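Local coordinates for carboxylesterase YbfK (Bacillus subtilis, PDB 4CCY), which hydrolyses carboxylic esters to an alcohol and a carboxylate as a cytoplasmic carboxylesterase of the alpha/beta hydrolase superfamily, at residues E31-Y36 / Q80-A85; A75-Q80 / E281-R286; T103-A108 / L139-E144; F224-L229 / F253-V258. All blocks are in the same frame, centred on the assembly; numbering follows the deposited sequence.

Contact 1: E31-Y36 / Q80-A85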
loop_
_atom_site.group_PDB
_atom_site.type_symbol
_atom_site.label_atom_id
_atom_site.label_comp_id
_atom_site.label_asym_id
_atom_site.label_seq_id
_atom_site.Cartn_x
_atom_site.Cartn_y
_atom_site.Cartn_z
ATOM N N GLU A 31 11.653 2.115 17.653
ATOM C CA GLU A 31 10.787 1.280 18.495
ATOM C C GLU A 31 9.366 1.301 17.962
ATOM O O GLU A 31 8.939 2.287 17.369
ATOM C CB GLU A 31 10.789 1.785 19.946
ATOM C CG GLU A 31 12.158 1.824 20.604
ATOM C CD GLU A 31 12.820 0.456 20.682
ATOM O OE1 GLU A 31 12.122 -0.538 20.988
ATOM O OE2 GLU A 31 14.049 0.367 20.446
ATOM N N SER A 32 8.633 0.216 18.172
ATOM C CA SER A 32 7.259 0.132 17.695
ATOM C C SER A 32 6.487 -0.921 18.456
ATOM O O SER A 32 7.070 -1.766 19.133
ATOM C CB SER A 32 7.229 -0.198 16.206
ATOM O OG SER A 32 7.780 -1.478 15.994
ATOM N N GLU A 33 5.170 -0.867 18.334
ATOM C CA GLU A 33 4.286 -1.807 19.008
ATOM C C GLU A 33 3.540 -2.577 17.937
ATOM O O GLU A 33 2.871 -1.977 17.107
ATOM C CB GLU A 33 3.283 -1.061 19.891
ATOM C CG GLU A 33 3.874 -0.372 21.107
ATOM C CD GLU A 33 2.894 0.573 21.803
ATOM O OE1 GLU A 33 1.902 1.005 21.167
ATOM O OE2 GLU A 33 3.122 0.895 22.994
ATOM N N ALA A 34 3.656 -3.899 17.947
ATOM C CA ALA A 34 2.888 -4.725 17.011
ATOM C C ALA A 34 1.694 -5.308 17.752
ATOM O O ALA A 34 1.837 -5.737 18.884
ATOM C CB ALA A 34 3.766 -5.827 16.425
ATOM N N PHE A 35 0.515 -5.295 17.134
ATOM C CA PHE A 35 -0.701 -5.879 17.751
ATOM C C PHE A 35 -1.787 -6.112 16.694
ATOM O O PHE A 35 -1.610 -5.744 15.541
ATOM C CB PHE A 35 -1.241 -4.993 18.892
ATOM C CG PHE A 35 -1.547 -3.572 18.474
ATOM C CD1 PHE A 35 -0.524 -2.620 18.347
ATOM C CD2 PHE A 35 -2.852 -3.181 18.214
ATOM C CE1 PHE A 35 -0.802 -1.316 17.951
ATOM C CE2 PHE A 35 -3.135 -1.873 17.817
ATOM C CZ PHE A 35 -2.114 -0.937 17.692
ATOM N N TYR A 36 -2.898 -6.732 17.086
ATOM C CA TYR A 36 -4.002 -6.932 16.151
ATOM C C TYR A 36 -5.194 -6.093 16.550
ATOM O O TYR A 36 -5.415 -5.841 17.732
ATOM C CB TYR A 36 -4.416 -8.401 16.077
ATOM C CG TYR A 36 -3.315 -9.321 15.613
ATOM C CD1 TYR A 36 -2.397 -9.859 16.523
ATOM C CD2 TYR A 36 -3.183 -9.656 14.271
ATOM C CE1 TYR A 36 -1.378 -10.692 16.102
ATOM C CE2 TYR A 36 -2.176 -10.498 13.845
ATOM C CZ TYR A 36 -1.285 -11.012 14.765
ATOM O OH TYR A 36 -0.284 -11.832 14.346
ATOM N N GLN A 80 6.802 13.114 13.501
ATOM C CA GLN A 80 5.720 14.093 13.616
ATOM C C GLN A 80 4.344 13.459 13.661
ATOM O O GLN A 80 3.361 14.133 13.957
ATOM C CB GLN A 80 5.792 15.098 12.466
ATOM C CG GLN A 80 6.440 16.423 12.856
ATOM C CD GLN A 80 7.225 17.046 11.723
ATOM O OE1 GLN A 80 8.287 16.538 11.332
ATOM N NE2 GLN A 80 6.720 18.151 11.195
ATOM N N PHE A 81 4.272 12.164 13.361
ATOM C CA PHE A 81 2.991 11.462 13.335
ATOM C C PHE A 81 3.026 10.178 14.143
ATOM O O PHE A 81 4.061 9.517 14.245
ATOM C CB PHE A 81 2.565 11.156 11.893
ATOM C CG PHE A 81 2.415 12.381 11.039
ATOM C CD1 PHE A 81 1.243 13.135 11.079
ATOM C CD2 PHE A 81 3.450 12.795 10.209
ATOM C CE1 PHE A 81 1.109 14.271 10.294
ATOM C CE2 PHE A 81 3.321 13.938 9.429
ATOM C CZ PHE A 81 2.152 14.672 9.472
ATOM N N ARG A 82 1.885 9.837 14.718
ATOM C CA ARG A 82 1.670 8.500 15.225
ATOM C C ARG A 82 1.289 7.658 14.006
ATOM O O ARG A 82 0.183 7.794 13.479
ATOM C CB ARG A 82 0.555 8.502 16.273
ATOM C CG ARG A 82 0.271 7.143 16.905
ATOM C CD ARG A 82 1.427 6.637 17.763
ATOM N NE ARG A 82 1.072 5.390 18.453
ATOM C CZ ARG A 82 1.945 4.520 18.957
ATOM N NH1 ARG A 82 3.252 4.745 18.864
ATOM N NH2 ARG A 82 1.511 3.417 19.556
ATOM N N THR A 83 2.228 6.836 13.538
ATOM C CA THR A 83 2.017 6.008 12.346
ATOM C C THR A 83 1.491 4.629 12.695
ATOM O O THR A 83 1.975 3.980 13.624
ATOM C CB THR A 83 3.309 5.800 11.530
ATOM O OG1 THR A 83 4.329 5.267 12.397
ATOM C CG2 THR A 83 3.777 7.123 10.892
ATOM N N TYR A 84 0.509 4.190 11.923
ATOM C CA TYR A 84 -0.059 2.865 12.036
ATOM C C TYR A 84 0.133 2.146 10.705
ATOM O O TYR A 84 -0.545 2.455 9.739
ATOM C CB TYR A 84 -1.540 2.964 12.342
ATOM C CG TYR A 84 -1.874 3.634 13.663
ATOM C CD1 TYR A 84 -1.700 2.958 14.876
ATOM C CD2 TYR A 84 -2.391 4.932 13.697
ATOM C CE1 TYR A 84 -2.037 3.554 16.079
ATOM C CE2 TYR A 84 -2.731 5.540 14.900
ATOM C CZ TYR A 84 -2.550 4.852 16.084
ATOM O OH TYR A 84 -2.878 5.450 17.283
ATOM N N ALA A 85 1.059 1.193 10.660
ATOM C CA ALA A 85 1.311 0.438 9.437
ATOM C C ALA A 85 0.417 -0.798 9.437
ATOM O O ALA A 85 0.587 -1.719 10.255
ATOM C CB ALA A 85 2.780 0.055 9.321
#

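Contact 2: A75-Q80 / E281-R286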
loop_
_atom_site.group_PDB
_atom_site.type_symbol
_atom_site.label_atom_id
_atom_site.label_comp_id
_atom_site.label_asym_id
_atom_site.label_seq_id
_atom_site.Cartn_x
_atom_site.Cartn_y
_atom_site.Cartn_z
ATOM N N ALA A 75 11.087 6.186 10.031
ATOM C CA ALA A 75 11.706 7.134 10.974
ATOM C C ALA A 75 11.293 8.583 10.676
ATOM O O ALA A 75 10.895 9.311 11.588
ATOM C CB ALA A 75 13.225 6.996 11.006
ATOM N N ALA A 76 11.376 8.993 9.411
ATOM C CA ALA A 76 10.976 10.359 9.024
ATOM C C ALA A 76 9.518 10.672 9.394
ATOM O O ALA A 76 9.223 11.713 9.991
ATOM C CB ALA A 76 11.207 10.591 7.537
ATOM N N TRP A 77 8.610 9.754 9.064
ATOM C CA TRP A 77 7.186 10.011 9.269
ATOM C C TRP A 77 6.729 9.896 10.700
ATOM O O TRP A 77 5.738 10.521 11.093
ATOM C CB TRP A 77 6.347 9.147 8.346
ATOM C CG TRP A 77 6.623 9.416 6.882
ATOM C CD1 TRP A 77 7.177 10.571 6.313
ATOM C CD2 TRP A 77 6.346 8.524 5.751
ATOM N NE1 TRP A 77 7.271 10.446 4.949
ATOM C CE2 TRP A 77 6.787 9.241 4.546
ATOM C CE3 TRP A 77 5.807 7.246 5.620
ATOM C CZ2 TRP A 77 6.681 8.680 3.282
ATOM C CZ3 TRP A 77 5.697 6.700 4.340
ATOM C CH2 TRP A 77 6.125 7.396 3.202
ATOM N N SER A 78 7.462 9.125 11.499
ATOM C CA SER A 78 7.085 8.902 12.899
ATOM C C SER A 78 7.733 9.880 13.869
ATOM O O SER A 78 7.599 9.711 15.080
ATOM C CB SER A 78 7.359 7.452 13.318
ATOM O OG SER A 78 6.637 6.568 12.468
ATOM N N SER A 79 8.425 10.897 13.345
ATOM C CA SER A 79 8.865 12.021 14.167
ATOM C C SER A 79 7.660 12.893 14.493
ATOM O O SER A 79 7.512 13.356 15.621
ATOM C CB SER A 79 9.910 12.885 13.447
ATOM O OG SER A 79 10.885 12.095 12.791
ATOM N N GLN A 80 6.802 13.114 13.501
ATOM C CA GLN A 80 5.720 14.093 13.616
ATOM C C GLN A 80 4.344 13.459 13.661
ATOM O O GLN A 80 3.361 14.133 13.957
ATOM C CB GLN A 80 5.792 15.098 12.466
ATOM C CG GLN A 80 6.440 16.423 12.856
ATOM C CD GLN A 80 7.225 17.046 11.723
ATOM O OE1 GLN A 80 8.287 16.538 11.332
ATOM N NE2 GLN A 80 6.720 18.151 11.195
ATOM N N GLU A 281 14.633 9.121 0.369
ATOM C CA GLU A 281 14.988 10.473 0.835
ATOM C C GLU A 281 13.985 11.499 0.285
ATOM O O GLU A 281 13.417 12.296 1.048
ATOM C CB GLU A 281 16.420 10.867 0.424
ATOM C CG GLU A 281 17.540 9.936 0.900
ATOM C CD GLU A 281 17.733 8.669 0.043
ATOM O OE1 GLU A 281 16.965 8.414 -0.924
ATOM O OE2 GLU A 281 18.685 7.893 0.358
ATOM N N TYR A 282 13.776 11.474 -1.031
ATOM C CA TYR A 282 12.810 12.370 -1.663
ATOM C C TYR A 282 11.363 12.151 -1.200
ATOM O O TYR A 282 10.694 13.111 -0.797
ATOM C CB TYR A 282 12.874 12.322 -3.190
ATOM C CG TYR A 282 11.832 13.247 -3.782
ATOM C CD1 TYR A 282 11.969 14.644 -3.683
ATOM C CD2 TYR A 282 10.681 12.735 -4.371
ATOM C CE1 TYR A 282 10.994 15.497 -4.193
ATOM C CE2 TYR A 282 9.704 13.580 -4.878
ATOM C CZ TYR A 282 9.864 14.948 -4.789
ATOM O OH TYR A 282 8.885 15.745 -5.294
ATOM N N VAL A 283 10.893 10.903 -1.273
ATOM C CA VAL A 283 9.533 10.544 -0.857
ATOM C C VAL A 283 9.290 10.910 0.607
ATOM O O VAL A 283 8.243 11.471 0.928
ATOM C CB VAL A 283 9.202 9.041 -1.141
ATOM C CG1 VAL A 283 7.884 8.604 -0.514
ATOM C CG2 VAL A 283 9.143 8.774 -2.630
ATOM N N ASN A 284 10.249 10.607 1.487
ATOM C CA ASN A 284 10.122 10.944 2.913
ATOM C C ASN A 284 9.757 12.418 3.146
ATOM O O ASN A 284 8.756 12.727 3.809
ATOM C CB ASN A 284 11.399 10.588 3.694
ATOM C CG ASN A 284 11.563 9.081 3.906
ATOM O OD1 ASN A 284 10.702 8.284 3.525
ATOM N ND2 ASN A 284 12.672 8.691 4.508
ATOM N N GLN A 285 10.555 13.318 2.570
ATOM C CA GLN A 285 10.345 14.752 2.759
ATOM C C GLN A 285 9.114 15.280 2.010
ATOM O O GLN A 285 8.371 16.109 2.551
ATOM C CB GLN A 285 11.614 15.561 2.425
ATOM C CG GLN A 285 11.458 17.079 2.596
ATOM C CD GLN A 285 11.036 17.477 3.999
ATOM O OE1 GLN A 285 11.800 17.322 4.946
ATOM N NE2 GLN A 285 9.814 17.980 4.141
ATOM N N ARG A 286 8.887 14.792 0.793
ATOM C CA ARG A 286 7.742 15.229 -0.010
ATOM C C ARG A 286 6.423 14.950 0.706
ATOM O O ARG A 286 5.514 15.778 0.713
ATOM C CB ARG A 286 7.741 14.553 -1.373
ATOM C CG ARG A 286 6.558 14.935 -2.239
ATOM C CD ARG A 286 6.738 16.349 -2.784
ATOM N NE ARG A 286 5.579 16.859 -3.516
ATOM C CZ ARG A 286 4.570 17.540 -2.971
ATOM N NH1 ARG A 286 4.529 17.787 -1.662
ATOM N NH2 ARG A 286 3.578 17.971 -3.754
#

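Contact 3: T103-A108 / L139-E144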
loop_
_atom_site.group_PDB
_atom_site.type_symbol
_atom_site.label_atom_id
_atom_site.label_comp_id
_atom_site.label_asym_id
_atom_site.label_seq_id
_atom_site.Cartn_x
_atom_site.Cartn_y
_atom_site.Cartn_z
ATOM N N THR A 103 -15.537 -6.771 -2.268
ATOM C CA THR A 103 -16.005 -5.661 -3.092
ATOM C C THR A 103 -15.335 -4.385 -2.599
ATOM O O THR A 103 -14.784 -4.361 -1.496
ATOM C CB THR A 103 -17.517 -5.479 -2.947
ATOM O OG1 THR A 103 -17.800 -5.197 -1.575
ATOM C CG2 THR A 103 -18.272 -6.746 -3.390
ATOM N N ARG A 104 -15.393 -3.322 -3.398
ATOM C CA ARG A 104 -14.833 -2.028 -2.967
ATOM C C ARG A 104 -15.547 -1.456 -1.735
ATOM O O ARG A 104 -14.931 -0.736 -0.931
ATOM C CB ARG A 104 -14.760 -1.028 -4.137
ATOM C CG ARG A 104 -13.826 -1.513 -5.247
ATOM C CD ARG A 104 -13.623 -0.525 -6.398
ATOM N NE ARG A 104 -14.826 -0.263 -7.199
ATOM C CZ ARG A 104 -15.284 -1.048 -8.176
ATOM N NH1 ARG A 104 -14.667 -2.182 -8.501
ATOM N NH2 ARG A 104 -16.373 -0.690 -8.839
ATOM N N ALA A 105 -16.831 -1.791 -1.580
ATOM C CA ALA A 105 -17.583 -1.451 -0.369
ATOM C C ALA A 105 -16.982 -2.167 0.849
ATOM O O ALA A 105 -16.743 -1.539 1.880
ATOM C CB ALA A 105 -19.064 -1.782 -0.536
ATOM N N ASP A 106 -16.710 -3.468 0.717
ATOM C CA ASP A 106 -15.994 -4.232 1.748
ATOM C C ASP A 106 -14.675 -3.572 2.173
ATOM O O ASP A 106 -14.412 -3.434 3.373
ATOM C CB ASP A 106 -15.681 -5.654 1.266
ATOM C CG ASP A 106 -16.921 -6.526 1.116
ATOM O OD1 ASP A 106 -17.996 -6.193 1.648
ATOM O OD2 ASP A 106 -16.793 -7.568 0.456
ATOM N N PHE A 107 -13.853 -3.171 1.195
ATOM C CA PHE A 107 -12.546 -2.581 1.491
ATOM C C PHE A 107 -12.697 -1.389 2.427
ATOM O O PHE A 107 -11.955 -1.271 3.398
ATOM C CB PHE A 107 -11.781 -2.126 0.220
ATOM C CG PHE A 107 -11.605 -3.200 -0.825
ATOM C CD1 PHE A 107 -11.606 -4.564 -0.483
ATOM C CD2 PHE A 107 -11.418 -2.848 -2.158
ATOM C CE1 PHE A 107 -11.456 -5.543 -1.463
ATOM C CE2 PHE A 107 -11.257 -3.815 -3.129
ATOM C CZ PHE A 107 -11.273 -5.161 -2.787
ATOM N N ALA A 108 -13.639 -0.499 2.108
ATOM C CA ALA A 108 -13.871 0.696 2.920
ATOM C C ALA A 108 -14.460 0.352 4.290
ATOM O O ALA A 108 -14.125 0.992 5.282
ATOM C CB ALA A 108 -14.737 1.704 2.178
ATOM N N LEU A 139 -11.001 7.347 0.522
ATOM C CA LEU A 139 -11.297 8.783 0.542
ATOM C C LEU A 139 -12.576 9.116 -0.251
ATOM O O LEU A 139 -13.251 10.103 0.053
ATOM C CB LEU A 139 -10.098 9.621 0.061
ATOM C CG LEU A 139 -9.606 9.426 -1.377
ATOM C CD1 LEU A 139 -10.396 10.281 -2.353
ATOM C CD2 LEU A 139 -8.119 9.723 -1.474
ATOM N N LEU A 140 -12.907 8.294 -1.252
ATOM C CA LEU A 140 -14.164 8.438 -1.991
ATOM C C LEU A 140 -15.361 7.991 -1.165
ATOM O O LEU A 140 -16.400 8.648 -1.162
ATOM C CB LEU A 140 -14.137 7.632 -3.292
ATOM C CG LEU A 140 -13.376 8.164 -4.506
ATOM C CD1 LEU A 140 -13.259 7.073 -5.561
ATOM C CD2 LEU A 140 -14.067 9.389 -5.091
ATOM N N ARG A 141 -15.232 6.858 -0.486
ATOM C CA ARG A 141 -16.363 6.289 0.252
ATOM C C ARG A 141 -16.452 6.777 1.690
ATOM O O ARG A 141 -17.507 6.679 2.302
ATOM C CB ARG A 141 -16.292 4.763 0.264
ATOM C CG ARG A 141 -16.658 4.120 -1.056
ATOM C CD ARG A 141 -16.264 2.656 -1.057
ATOM N NE ARG A 141 -16.521 2.038 -2.354
ATOM C CZ ARG A 141 -17.712 1.587 -2.746
ATOM N NH1 ARG A 141 -18.769 1.680 -1.950
ATOM N NH2 ARG A 141 -17.847 1.050 -3.949
ATOM N N ALA A 142 -15.342 7.258 2.245
ATOM C CA ALA A 142 -15.351 7.736 3.630
ATOM C C ALA A 142 -14.549 9.015 3.802
ATOM O O ALA A 142 -13.690 9.082 4.679
ATOM C CB ALA A 142 -14.863 6.657 4.586
ATOM N N PRO A 143 -14.857 10.053 2.987
ATOM C CA PRO A 143 -14.054 11.274 3.029
ATOM C C PRO A 143 -14.052 11.920 4.404
ATOM O O PRO A 143 -13.091 12.583 4.754
ATOM C CB PRO A 143 -14.752 12.196 2.023
ATOM C CG PRO A 143 -16.152 11.682 1.923
ATOM C CD PRO A 143 -16.048 10.197 2.125
ATOM N N GLU A 144 -15.123 11.719 5.169
ATOM C CA GLU A 144 -15.248 12.302 6.504
ATOM C C GLU A 144 -14.214 11.761 7.496
ATOM O O GLU A 144 -13.986 12.361 8.549
ATOM C CB GLU A 144 -16.687 12.135 7.047
ATOM C CG GLU A 144 -17.055 10.728 7.534
ATOM C CD GLU A 144 -17.301 9.714 6.413
ATOM O OE1 GLU A 144 -17.402 10.090 5.232
ATOM O OE2 GLU A 144 -17.408 8.514 6.719
#

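Contact 4: F224-L229 / F253-V258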
loop_
_atom_site.group_PDB
_atom_site.type_symbol
_atom_site.label_atom_id
_atom_site.label_comp_id
_atom_site.label_asym_id
_atom_site.label_seq_id
_atom_site.Cartn_x
_atom_site.Cartn_y
_atom_site.Cartn_z
ATOM N N PHE A 224 -10.883 4.055 -11.533
ATOM C CA PHE A 224 -11.967 4.946 -11.113
ATOM C C PHE A 224 -12.454 5.768 -12.301
ATOM O O PHE A 224 -11.648 6.159 -13.148
ATOM C CB PHE A 224 -11.524 5.817 -9.938
ATOM C CG PHE A 224 -11.220 5.022 -8.702
ATOM C CD1 PHE A 224 -12.244 4.634 -7.840
ATOM C CD2 PHE A 224 -9.920 4.598 -8.434
ATOM C CE1 PHE A 224 -11.967 3.862 -6.715
ATOM C CE2 PHE A 224 -9.642 3.831 -7.320
ATOM C CZ PHE A 224 -10.661 3.466 -6.455
ATOM N N THR A 225 -13.766 5.985 -12.390
ATOM C CA THR A 225 -14.344 6.700 -13.533
ATOM C C THR A 225 -14.090 8.199 -13.396
ATOM O O THR A 225 -13.765 8.669 -12.308
ATOM C CB THR A 225 -15.864 6.499 -13.636
ATOM O OG1 THR A 225 -16.489 7.038 -12.462
ATOM C CG2 THR A 225 -16.213 5.025 -13.801
ATOM N N ASP A 226 -14.232 8.941 -14.497
ATOM C CA ASP A 226 -14.186 10.405 -14.436
ATOM C C ASP A 226 -15.149 10.892 -13.364
ATOM O O ASP A 226 -14.793 11.726 -12.547
ATOM C CB ASP A 226 -14.562 11.031 -15.783
ATOM C CG ASP A 226 -13.576 10.692 -16.885
ATOM O OD1 ASP A 226 -12.630 9.914 -16.649
ATOM O OD2 ASP A 226 -13.750 11.206 -18.001
ATOM N N GLN A 227 -16.360 10.339 -13.374
ATOM C CA GLN A 227 -17.405 10.659 -12.403
ATOM C C GLN A 227 -16.915 10.552 -10.957
ATOM O O GLN A 227 -17.113 11.475 -10.165
ATOM C CB GLN A 227 -18.645 9.782 -12.657
ATOM C CG GLN A 227 -19.763 9.888 -11.631
ATOM C CD GLN A 227 -21.038 9.171 -12.072
ATOM O OE1 GLN A 227 -21.023 7.973 -12.373
ATOM N NE2 GLN A 227 -22.148 9.899 -12.105
ATOM N N GLU A 228 -16.263 9.441 -10.616
ATOM C CA GLU A 228 -15.768 9.256 -9.254
ATOM C C GLU A 228 -14.632 10.216 -8.936
ATOM O O GLU A 228 -14.641 10.838 -7.888
ATOM C CB GLU A 228 -15.337 7.816 -8.995
ATOM C CG GLU A 228 -16.493 6.828 -9.027
ATOM C CD GLU A 228 -16.037 5.391 -9.159
ATOM O OE1 GLU A 228 -15.275 5.052 -10.103
ATOM O OE2 GLU A 228 -16.447 4.594 -8.298
ATOM N N LEU A 229 -13.681 10.350 -9.861
ATOM C CA LEU A 229 -12.479 11.156 -9.625
ATOM C C LEU A 229 -12.789 12.648 -9.464
ATOM O O LEU A 229 -12.189 13.324 -8.619
ATOM C CB LEU A 229 -11.451 10.931 -10.738
ATOM C CG LEU A 229 -10.760 9.548 -10.812
ATOM C CD1 LEU A 229 -9.690 9.565 -11.888
ATOM C CD2 LEU A 229 -10.136 9.136 -9.488
ATOM N N PHE A 253 -1.065 10.170 -14.850
ATOM C CA PHE A 253 -0.766 11.535 -14.402
ATOM C C PHE A 253 -1.666 12.596 -15.061
ATOM O O PHE A 253 -2.335 13.373 -14.364
ATOM C CB PHE A 253 0.724 11.855 -14.617
ATOM C CG PHE A 253 1.047 13.318 -14.524
ATOM C CD1 PHE A 253 1.231 13.925 -13.284
ATOM C CD2 PHE A 253 1.153 14.099 -15.683
ATOM C CE1 PHE A 253 1.519 15.276 -13.196
ATOM C CE2 PHE A 253 1.446 15.454 -15.601
ATOM C CZ PHE A 253 1.630 16.046 -14.358
ATOM N N GLU A 254 -1.686 12.622 -16.396
ATOM C CA GLU A 254 -2.544 13.549 -17.139
ATOM C C GLU A 254 -4.022 13.458 -16.715
ATOM O O GLU A 254 -4.665 14.481 -16.410
ATOM C CB GLU A 254 -2.396 13.342 -18.654
ATOM C CG GLU A 254 -1.088 13.882 -19.215
ATOM C CD GLU A 254 -1.047 13.890 -20.733
ATOM O OE1 GLU A 254 -2.120 14.007 -21.371
ATOM O OE2 GLU A 254 0.064 13.796 -21.297
ATOM N N ARG A 255 -4.544 12.232 -16.679
ATOM C CA ARG A 255 -5.930 11.985 -16.272
ATOM C C ARG A 255 -6.225 12.480 -14.842
ATOM O O ARG A 255 -7.187 13.220 -14.620
ATOM C CB ARG A 255 -6.281 10.496 -16.440
ATOM C CG ARG A 255 -7.766 10.225 -16.447
ATOM C CD ARG A 255 -8.128 8.775 -16.757
ATOM N NE ARG A 255 -9.549 8.589 -16.473
ATOM C CZ ARG A 255 -10.050 7.974 -15.401
ATOM N NH1 ARG A 255 -9.255 7.402 -14.508
ATOM N NH2 ARG A 255 -11.372 7.906 -15.240
ATOM N N ALA A 256 -5.395 12.084 -13.884
ATOM C CA ALA A 256 -5.571 12.511 -12.495
ATOM C C ALA A 256 -5.517 14.036 -12.355
ATOM O O ALA A 256 -6.354 14.635 -11.676
ATOM C CB ALA A 256 -4.524 11.863 -11.605
ATOM N N SER A 257 -4.523 14.650 -13.005
ATOM C CA SER A 257 -4.333 16.094 -12.970
ATOM C C SER A 257 -5.556 16.842 -13.480
ATOM O O SER A 257 -5.917 17.871 -12.928
ATOM C CB SER A 257 -3.097 16.500 -13.775
ATOM O OG SER A 257 -1.926 16.046 -13.130
ATOM N N VAL A 258 -6.197 16.308 -14.512
ATOM C CA VAL A 258 -7.364 16.954 -15.114
ATOM C C VAL A 258 -8.603 16.808 -14.223
ATOM O O VAL A 258 -9.357 17.767 -14.047
ATOM C CB VAL A 258 -7.668 16.411 -16.537
ATOM C CG1 VAL A 258 -8.979 16.982 -17.078
ATOM C CG2 VAL A 258 -6.539 16.755 -17.498
#

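Contact 1: E31-Y36 / Q80-A85
At the edge of the mixed beta-sheet of this alpha/beta hydrolase, Glu-33 on strand 33-37 and Arg-82 on strand 82-86 form a salt bridge that spans the strand lying between them. OE1 of Glu-33 stands 2.9 Å from NH2 of Arg-82, and this single oxygen-nitrogen pair is the sole direct meeting of the two segments. The N-H points at the oxygen rather loosely, with an angle of 132° at the hydrogen. From the arginine's side the approach is regular, since OE1 sits at the guanidinium edge, almost in its plane. The carboxylate, however, is turned nearly perpendicular to the guanidinium, and NH2 comes to OE1 from above the carboxylate plane.

Both strands pair antiparallel with strand 42-49, so the backbones stay well separated: the closest CA atoms, those of Glu-33 and Tyr-84, are 9.5 Å apart. The gap is crossed by two long side chains, Glu-33 and Arg-82. Arg-82 starts with CG anti to its own N (chi1 -178°) and then bends at chi2, which brings the guanidinium round toward the glutamate, whose chain runs extended beyond CG. Each charged group has a second partner. OE2 of Glu-33 makes a salt bridge to Lys-52, and the two positive charges beside this carboxylate would probably favour its ionised form, while NH1 of Arg-82 donates to the carbonyl oxygen of Gly-50.

Contact 2: A75-Q80 / E281-R286
Between residues 75-80 and 281-286 a single hydrogen bond forms: NE1 of Trp-77 donates to the carbonyl oxygen of Asn-284. The bond is 3.0 Å between NE1 and O, with 157° at the hydrogen. It reaches the oxygen in the carbonyl plane, on a lone pair, and the oxygen in turn lies close to the plane of the indole. The ring therefore presents its edge to the second helix, while OD1 of Asn-284 stands over one face near the rim, 4.0 Å from CZ2 of Trp-77. The Asn-284 amide adds two bonds to helix 71-80, OD1 accepting from Asn-73 and ND2 donating to Pro-72 O.

Apolar contacts complete the interface. CZ2 of Trp-77 meets CG1 of Val-283 at 4.0 Å, and CB of Ala-76 packs on CB of Asn-284 at 3.8 Å. A phenylalanine in place of Trp-77 would probably leave the Asn-284 carbonyl without this donor and open a gap beside Val-283.

The short helical segments run nearly parallel, 16° apart, with axes 9.6 Å from each other. Trp-77 also touches Val-287 and Leu-288 of helix 280-290 and reaches Leu-57 and Leu-59 of strand 56-60, so its indole fills the angle between helix 280-290 and that strand of the central sheet.

Contact 3: T103-A108 / L139-E144
The guanidinium of Arg-141 lies with one face on the backbone of the first turn of helix 104-118, against the peptide that joins Arg-104 to Ala-105. The amide nitrogen of Ala-105 is over the centre of the group, 3.7 Å from CZ of Arg-141, and the carbonyl carbon of Arg-104 lies toward its rim. At the two ends, NH2 of Arg-141 approaches CB of Arg-104 at 3.7 Å, and NH1 of Arg-141 comes to 3.8 Å from CB of Ala-105.

The face-on group makes no hydrogen bond to this peptide, because the approach of NE to the Arg-104 carbonyl oxygen has a poor angle. NE instead donates to OD1 of Asn-137, one turn back on its own helix, and ND2 of the same asparagine bonds Arg-104 O. Asn-137 thereby helps fix the guanidinium over the peptide. Nearer the backbone, CD of Arg-141 rests on CB of Ala-108 at 3.7 Å. The arginine chain is extended from CG to NE, which carries the flat group along the helix from Ala-108 to Arg-104.

At the start of helix 104-118, Thr-103 and Asp-106 form a capping box: Asp-106 N donates to OG1 of Thr-103 (3.1 Å), and Thr-103 N to OD2 of Asp-106 (3.1 Å). The contact thus joins the capped start of one helix to the C-terminal end of helix 130-141, which follows the probable nucleophile elbow at Ser-129, as in other alpha/beta hydrolases.

Contact 4: F224-L229 / F253-V258
Arg-255 leaves helix 249-259 with CG anti to the backbone N (chi1 -163°) and stays extended to NE, so its guanidinium reaches the start of helix 226-230 and meets Phe-224 and Asp-226. That start is closed by a capping box, in which Glu-228 N donates to OG1 of Thr-225 and Thr-225 N to OE1 of Glu-228.

The carbonyl oxygen of Phe-224 is gripped end-on, receiving NH2 of Arg-255 at 2.7 Å and NH1 of Arg-255 at 3.0 Å, both near the guanidinium plane. NH2 of Arg-255 also lies 2.8 Å from OD1 of Asp-226 in a salt bridge, the carboxylate plane turned 35° from the guanidinium. NH1 has a further acceptor in Phe-158 O. A methionine in place of Arg-255 would probably leave Asp-226 without its counter-charge and the Phe-224 carbonyl without its two donors. Over one face of the guanidinium lies CD1 of Leu-229, 3.4 Å from NH1 of Arg-255.

All four contacts are partly buried; contact 1 lies within the sheet, at its edge, and contacts 2 to 4 involve helices. Their chemistry differs. Contact 1 joins two strands through charged side chains alone, whereas contact 2 joins two helices by an indole N-H and small apolar contacts. These two are adjacent: helix 71-80 leads directly into strand 82-86, and OG1 of Thr-83 lies 2.7 Å from OG of Ser-78, a probable hydrogen bond. Contacts 3 and 4 each set an arginine against the capped start of a helix, with its guanidinium face laid over a peptide in the former and by hydrogen bonds and a salt bridge in the latter. They touch where Leu-140 packs on Phe-224. Contacts 1 and 4 lie on opposite sides of the chain's centre.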